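Local coordinates for takeout-like protein 1 (Epiphyas postvittana, PDB 3E8T) that probably carries hydrophobic ligands in an insect, holding a long-chain ubiquinone-8 in an internal tunnel, at residues F87-T92 with I121-V126; G101-L106 with T176-N181. All blocks are in the same frame, centred on the assembly; numbering follows the deposited sequence. Where two conformers were deposited one is given.

In the fold
From the N terminus, the chain passes through strands 42-51 and 54-77 before strand 82-100 brings in residues 87-92. It then turns a corner at Gly101 into residues 101-106, returns along strand 113-133, and so closes contact 1 over a span of 28 residues, mostly strand. Contact 2 closes later and over a longer span of 69 residues, when helix 168-180 meets the turn at 101-106. The two closures cross: 101-106 lies between the segments of contact 1, while 176-181 lies beyond them. Their centres are 24 Å apart: contact 1 joins strands in the middle of the curled antiparallel sheet, whereas contact 2 ties the turn at one end of the elongated molecule to a helix.

Contact 1: residues F87-T92 with I121-V126; sequences FHLDAT and IHIHLV. With UQ8 (Ubiquinone-8), chain B.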
# COMPACT_ATOMS: atom_id res chain seq x y z
N PHE A 87 2.64 -8.67 5.94
CA PHE A 87 3.82 -8.57 5.11
C PHE A 87 4.62 -7.33 5.45
O PHE A 87 4.14 -6.46 6.18
CB PHE A 87 3.46 -8.60 3.60
CG PHE A 87 2.57 -7.48 3.12
CD1 PHE A 87 3.11 -6.42 2.44
CD2 PHE A 87 1.19 -7.54 3.32
CE1 PHE A 87 2.32 -5.40 1.93
CE2 PHE A 87 0.38 -6.50 2.83
CZ PHE A 87 0.99 -5.44 2.15
N HIS A 88 5.82 -7.24 4.90
CA HIS A 88 6.63 -6.06 5.10
C HIS A 88 7.50 -5.78 3.91
O HIS A 88 7.69 -6.64 3.04
CB HIS A 88 7.48 -6.19 6.39
CG HIS A 88 8.53 -7.26 6.32
ND1 HIS A 88 8.29 -8.58 6.63
CD2 HIS A 88 9.82 -7.19 5.94
CE1 HIS A 88 9.42 -9.28 6.47
NE2 HIS A 88 10.36 -8.46 6.04
N LEU A 89 7.98 -4.53 3.82
CA LEU A 89 8.80 -4.11 2.70
C LEU A 89 9.48 -2.79 2.99
O LEU A 89 9.14 -2.12 3.97
CB LEU A 89 7.93 -3.95 1.44
CG LEU A 89 6.92 -2.78 1.44
CD1 LEU A 89 6.52 -2.52 0.00
CD2 LEU A 89 5.71 -3.07 2.28
N ASP A 90 10.49 -2.48 2.19
CA ASP A 90 10.96 -1.13 2.02
C ASP A 90 10.24 -0.52 0.85
O ASP A 90 10.01 -1.19 -0.14
CB ASP A 90 12.48 -1.08 1.76
CG ASP A 90 13.31 -1.64 2.90
OD1 ASP A 90 12.81 -1.78 4.03
OD2 ASP A 90 14.51 -1.94 2.62
N ALA A 91 9.86 0.75 0.96
CA ALA A 91 9.12 1.38 -0.12
C ALA A 91 9.52 2.81 -0.27
O ALA A 91 10.11 3.41 0.63
CB ALA A 91 7.66 1.33 0.21
N THR A 92 9.19 3.35 -1.43
CA THR A 92 9.38 4.77 -1.66
C THR A 92 8.08 5.33 -2.22
O THR A 92 7.42 4.70 -3.03
CB THR A 92 10.60 5.09 -2.62
OG1 THR A 92 11.85 4.76 -2.01
CG2 THR A 92 10.69 6.56 -2.88
N ILE A 121 8.49 -1.26 6.63
CA ILE A 121 7.10 -1.02 6.91
C ILE A 121 6.36 -2.36 6.95
O ILE A 121 6.44 -3.12 5.99
CB ILE A 121 6.45 0.07 6.00
CG1 ILE A 121 5.01 0.33 6.46
CG2 ILE A 121 6.54 -0.31 4.56
CD1 ILE A 121 4.37 1.55 5.76
N HIS A 122 5.64 -2.61 8.04
CA HIS A 122 4.81 -3.78 8.21
C HIS A 122 3.37 -3.43 8.00
O HIS A 122 2.91 -2.37 8.45
CB HIS A 122 5.03 -4.37 9.59
CG HIS A 122 6.36 -5.07 9.72
ND1 HIS A 122 6.47 -6.43 9.92
CD2 HIS A 122 7.62 -4.62 9.53
CE1 HIS A 122 7.75 -6.77 9.91
NE2 HIS A 122 8.47 -5.69 9.71
N ILE A 123 2.69 -4.27 7.24
CA ILE A 123 1.32 -4.08 6.85
C ILE A 123 0.49 -5.29 7.30
O ILE A 123 0.90 -6.42 7.13
CB ILE A 123 1.14 -3.91 5.33
CG1 ILE A 123 2.01 -2.78 4.82
CG2 ILE A 123 -0.30 -3.71 4.94
CD1 ILE A 123 1.65 -1.47 5.27
N HIS A 124 -0.65 -5.04 7.90
CA HIS A 124 -1.64 -6.06 8.29
C HIS A 124 -2.93 -5.80 7.51
O HIS A 124 -3.59 -4.78 7.71
CB HIS A 124 -1.90 -6.04 9.81
CG HIS A 124 -2.88 -7.06 10.30
ND1 HIS A 124 -2.55 -8.39 10.43
CD2 HIS A 124 -4.18 -6.94 10.69
CE1 HIS A 124 -3.60 -9.05 10.88
NE2 HIS A 124 -4.60 -8.20 11.07
N LEU A 125 -3.24 -6.70 6.59
CA LEU A 125 -4.40 -6.60 5.72
C LEU A 125 -5.40 -7.68 6.11
O LEU A 125 -5.04 -8.84 6.23
CB LEU A 125 -3.95 -6.82 4.27
CG LEU A 125 -5.01 -7.03 3.20
CD1 LEU A 125 -5.77 -5.71 2.96
CD2 LEU A 125 -4.37 -7.55 1.93
N VAL A 126 -6.67 -7.32 6.27
CA VAL A 126 -7.75 -8.26 6.47
C VAL A 126 -8.76 -8.04 5.36
O VAL A 126 -9.14 -6.89 5.11
CB VAL A 126 -8.41 -8.08 7.85
CG1 VAL A 126 -9.48 -9.19 8.04
CG2 VAL A 126 -7.35 -8.07 8.95
C45 UQ8 B . 4.90 17.11 3.39
C44 UQ8 B . 4.83 16.74 4.87
C46 UQ8 B . 5.58 17.78 5.67
C43 UQ8 B . 5.37 15.36 5.17
C42 UQ8 B . 4.85 14.32 4.17
C41 UQ8 B . 3.37 14.08 4.42
C39 UQ8 B . 3.06 12.60 4.37
C40 UQ8 B . 2.01 12.04 3.40
C38 UQ8 B . 3.67 11.75 5.24
C37 UQ8 B . 3.48 10.37 5.28
C36 UQ8 B . 4.59 9.83 6.18
C34 UQ8 B . 4.65 8.31 6.20
C35 UQ8 B . 5.76 7.77 6.83
C33 UQ8 B . 3.69 7.54 5.55
C32 UQ8 B . 3.57 6.16 5.50
C31 UQ8 B . 2.81 5.79 4.20
C29 UQ8 B . 2.47 4.30 4.10
C30 UQ8 B . 1.91 3.54 5.34
C28 UQ8 B . 2.67 3.63 2.90
C27 UQ8 B . 2.41 2.28 2.68
C26 UQ8 B . 2.01 2.01 1.22
C24 UQ8 B . 1.96 0.50 0.95
C25 UQ8 B . 3.25 -0.33 0.93
C23 UQ8 B . 0.74 -0.10 0.72
C22 UQ8 B . 0.51 -1.45 0.44
C21 UQ8 B . -0.99 -1.75 0.42
C19 UQ8 B . -1.36 -3.23 0.47
C20 UQ8 B . -2.86 -3.46 0.62
C18 UQ8 B . -0.74 -4.06 -0.67
C17 UQ8 B . -1.22 -5.52 -0.62
C16 UQ8 B . -0.30 -6.47 -1.41
C14 UQ8 B . -1.04 -7.79 -1.63
C15 UQ8 B . -1.91 -8.36 -0.50
C13 UQ8 B . -0.96 -8.47 -2.85
C12 UQ8 B . -1.63 -9.66 -3.09
C11 UQ8 B . -0.94 -10.56 -4.13
C9 UQ8 B . -1.32 -12.04 -3.94
C10 UQ8 B . -2.59 -12.22 -3.09
C8 UQ8 B . -1.47 -12.69 -5.31
C7 UQ8 B . -2.92 -13.05 -5.64
C6 UQ8 B . -3.38 -14.39 -5.04
C1 UQ8 B . -4.64 -14.48 -4.42
C1M UQ8 B . -5.43 -13.33 -4.38
C2 UQ8 B . -5.10 -15.67 -3.86
O2 UQ8 B . -6.21 -15.74 -3.32
C3 UQ8 B . -4.32 -16.81 -3.90
O3 UQ8 B . -4.77 -17.97 -3.35
C3M UQ8 B . -5.58 -18.67 -4.29
C4 UQ8 B . -3.06 -16.76 -4.50
O4 UQ8 B . -2.30 -17.89 -4.53
C4M UQ8 B . -2.15 -18.44 -3.21
C5 UQ8 B . -2.60 -15.56 -5.06
O5 UQ8 B . -1.48 -15.55 -5.59
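The Phe87 ring has CB of Ile123 over one face, toward the rim and 3.8 Å from the ring centroid, while the ubiquinone-8 atom C19 lies in plane at its edge. The prenyl chain also meets the ring's tip, with ligand C17 3.5 Å from Phe87 CZ. On the other side of the sheet, CB of His88 sits over the centre of the His122 ring, 3.4 Å from its centroid, a CH-pi contact. The two imidazoles are nearly parallel, 12° apart, but slid so far that they barely overlap. In His88, CG lies in the crowded position between backbone N and carbonyl carbon (chi1 67°), and ND1 is hydrogen-bonded to Asp72, which probably helps fix the rotation of the His88 ring beside His122 and might favour protonation of His88. Antiparallel pairing of strands 82-100 and 113-133 sets up both arrangements. Phe87-Ile123 and Leu89-Ile121 are hydrogen-bonded pairs flanking the non-hydrogen-bonded pair His88-His122. The bond from Ile123 N to Phe87 O is short and straight, 2.8 Å and 173° at the hydrogen, and those joining Leu89 and Ile121 are more bent. In this curled sheet of the juvenile hormone-binding protein family, the face bearing Phe87, Leu89, Ile121 and Ile123 turns inward, and the first three of these line the ubiquinone pocket with Leu125. Ile121, with CG1 anti to backbone N, extends CD1 to 3.2 Å from ligand C30. Its other branch, CG2, packs against CD2 of Leu89 at 3.7 Å.

Contact 2: residues G101-L106 with T176-N181; sequences GRILIL and TFLNQN
Apolar side-chain packing joins the turn at 101-106, at one end of the elongated fold, to the last turns of helix 168-180, with no hydrogen bond between the two segments. Phe177 carries most of it: with CG anti to its backbone N (chi1 178°), the ring reaches out from the helix. CD1 of Leu106 meets it tip to tip over one face, 3.7 Å from the centroid. Leu104 CB approaches the edge near the ring plane, and Ile105 CG1 comes obliquely to within 4.0 Å of Phe177 CZ. These residues can gather round one ring because Ile103 to Leu106 form a type II' beta turn, whose tip is further held by a bond from Arg102 NH1 to Leu104 O. On the opposite ring face lies Asn181 ND2, which donates to Phe177 O at 2.8 Å; that carbonyl also accepts from Asn181 N, so two bonds grip it where the helix ends. An alanine in place of Phe177 would remove the ring and would probably cost Leu104, Ile105 and Leu106 their shared packing partner on the helix. Beside the ring, Leu178 CD2 crosses Ile103 CG1 obliquely at 3.6 Å, and the Leu178 side chain also touches the bound ubiquinone-8.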
# COMPACT_ATOMS: atom_id res chain seq x y z
N GLY A 101 0.20 25.12 6.11
CA GLY A 101 -0.27 24.96 7.48
C GLY A 101 0.93 24.71 8.39
O GLY A 101 1.92 25.45 8.41
N ARG A 102 0.88 23.60 9.11
CA ARG A 102 1.95 23.27 10.03
C ARG A 102 2.15 21.77 10.06
O ARG A 102 1.26 20.99 9.75
CB ARG A 102 1.71 23.70 11.43
CG ARG A 102 0.53 23.17 12.00
CD ARG A 102 0.29 23.61 13.52
NE ARG A 102 -1.02 23.12 13.95
CZ ARG A 102 -1.28 21.90 14.39
NH1 ARG A 102 -0.33 21.03 14.65
NH2 ARG A 102 -2.55 21.58 14.68
N ILE A 103 3.37 21.41 10.40
CA ILE A 103 3.69 20.04 10.68
C ILE A 103 4.07 19.98 12.15
O ILE A 103 5.14 20.44 12.54
CB ILE A 103 4.78 19.62 9.71
CG1 ILE A 103 5.20 18.18 9.92
CG2 ILE A 103 5.92 20.59 9.74
CD1 ILE A 103 4.10 17.29 9.75
N LEU A 104 3.17 19.42 12.95
CA LEU A 104 3.35 19.34 14.39
C LEU A 104 3.50 20.77 14.94
O LEU A 104 2.53 21.56 14.87
CB LEU A 104 4.47 18.39 14.75
CG LEU A 104 4.47 17.00 14.08
CD1 LEU A 104 5.72 16.16 14.46
CD2 LEU A 104 3.17 16.19 14.25
N ILE A 105 4.67 21.21 15.34
CA ILE A 105 4.87 22.53 15.92
C ILE A 105 5.55 23.51 14.98
O ILE A 105 5.81 24.63 15.40
CB ILE A 105 5.71 22.40 17.22
CG1 ILE A 105 7.11 21.87 16.97
CG2 ILE A 105 4.97 21.56 18.29
CD1 ILE A 105 8.03 21.97 18.17
N LEU A 106 5.84 23.13 13.73
CA LEU A 106 6.53 24.06 12.81
C LEU A 106 5.63 24.45 11.64
O LEU A 106 5.00 23.62 11.03
CB LEU A 106 7.76 23.40 12.21
CG LEU A 106 8.99 23.16 13.05
CD1 LEU A 106 10.13 22.67 12.09
CD2 LEU A 106 9.40 24.42 13.83
N THR A 176 15.41 18.13 8.66
CA THR A 176 15.96 17.56 9.87
C THR A 176 14.84 17.19 10.86
O THR A 176 14.84 16.13 11.47
CB THR A 176 16.94 18.52 10.50
OG1 THR A 176 18.03 18.79 9.58
CG2 THR A 176 17.45 17.99 11.84
N PHE A 177 13.92 18.11 11.06
CA PHE A 177 12.77 17.91 11.94
C PHE A 177 11.95 16.70 11.52
O PHE A 177 11.56 15.91 12.38
CB PHE A 177 11.95 19.21 11.92
CG PHE A 177 10.69 19.18 12.74
CD1 PHE A 177 10.74 19.46 14.07
CD2 PHE A 177 9.47 18.98 12.17
CE1 PHE A 177 9.60 19.52 14.79
CE2 PHE A 177 8.35 19.04 12.89
CZ PHE A 177 8.40 19.30 14.19
N LEU A 178 11.65 16.58 10.24
CA LEU A 178 10.88 15.47 9.80
C LEU A 178 11.56 14.13 10.05
O LEU A 178 10.95 13.16 10.54
CB LEU A 178 10.49 15.62 8.34
CG LEU A 178 9.56 16.77 8.06
CD1 LEU A 178 9.42 16.98 6.51
CD2 LEU A 178 8.21 16.58 8.73
N ASN A 179 12.86 14.08 9.73
CA ASN A 179 13.56 12.85 9.92
C ASN A 179 13.70 12.52 11.39
O ASN A 179 13.67 11.34 11.76
CB ASN A 179 14.90 12.91 9.26
CG ASN A 179 14.84 12.73 7.81
OD1 ASN A 179 13.81 12.55 7.20
ND2 ASN A 179 16.02 12.58 7.25
N GLN A 180 13.86 13.52 12.25
CA GLN A 180 13.95 13.23 13.69
C GLN A 180 12.64 12.72 14.27
O GLN A 180 12.65 11.89 15.19
CB GLN A 180 14.30 14.51 14.37
CG GLN A 180 15.75 14.76 14.12
CD GLN A 180 16.28 15.94 14.84
OE1 GLN A 180 15.53 16.86 15.23
NE2 GLN A 180 17.61 15.95 15.02
N ASN A 181 11.54 13.18 13.73
CA ASN A 181 10.23 12.87 14.24
C ASN A 181 9.49 11.95 13.27
O ASN A 181 8.30 11.96 13.19
CB ASN A 181 9.44 14.15 14.49
CG ASN A 181 10.09 15.00 15.54
OD1 ASN A 181 10.01 14.70 16.73
ND2 ASN A 181 10.78 16.06 15.11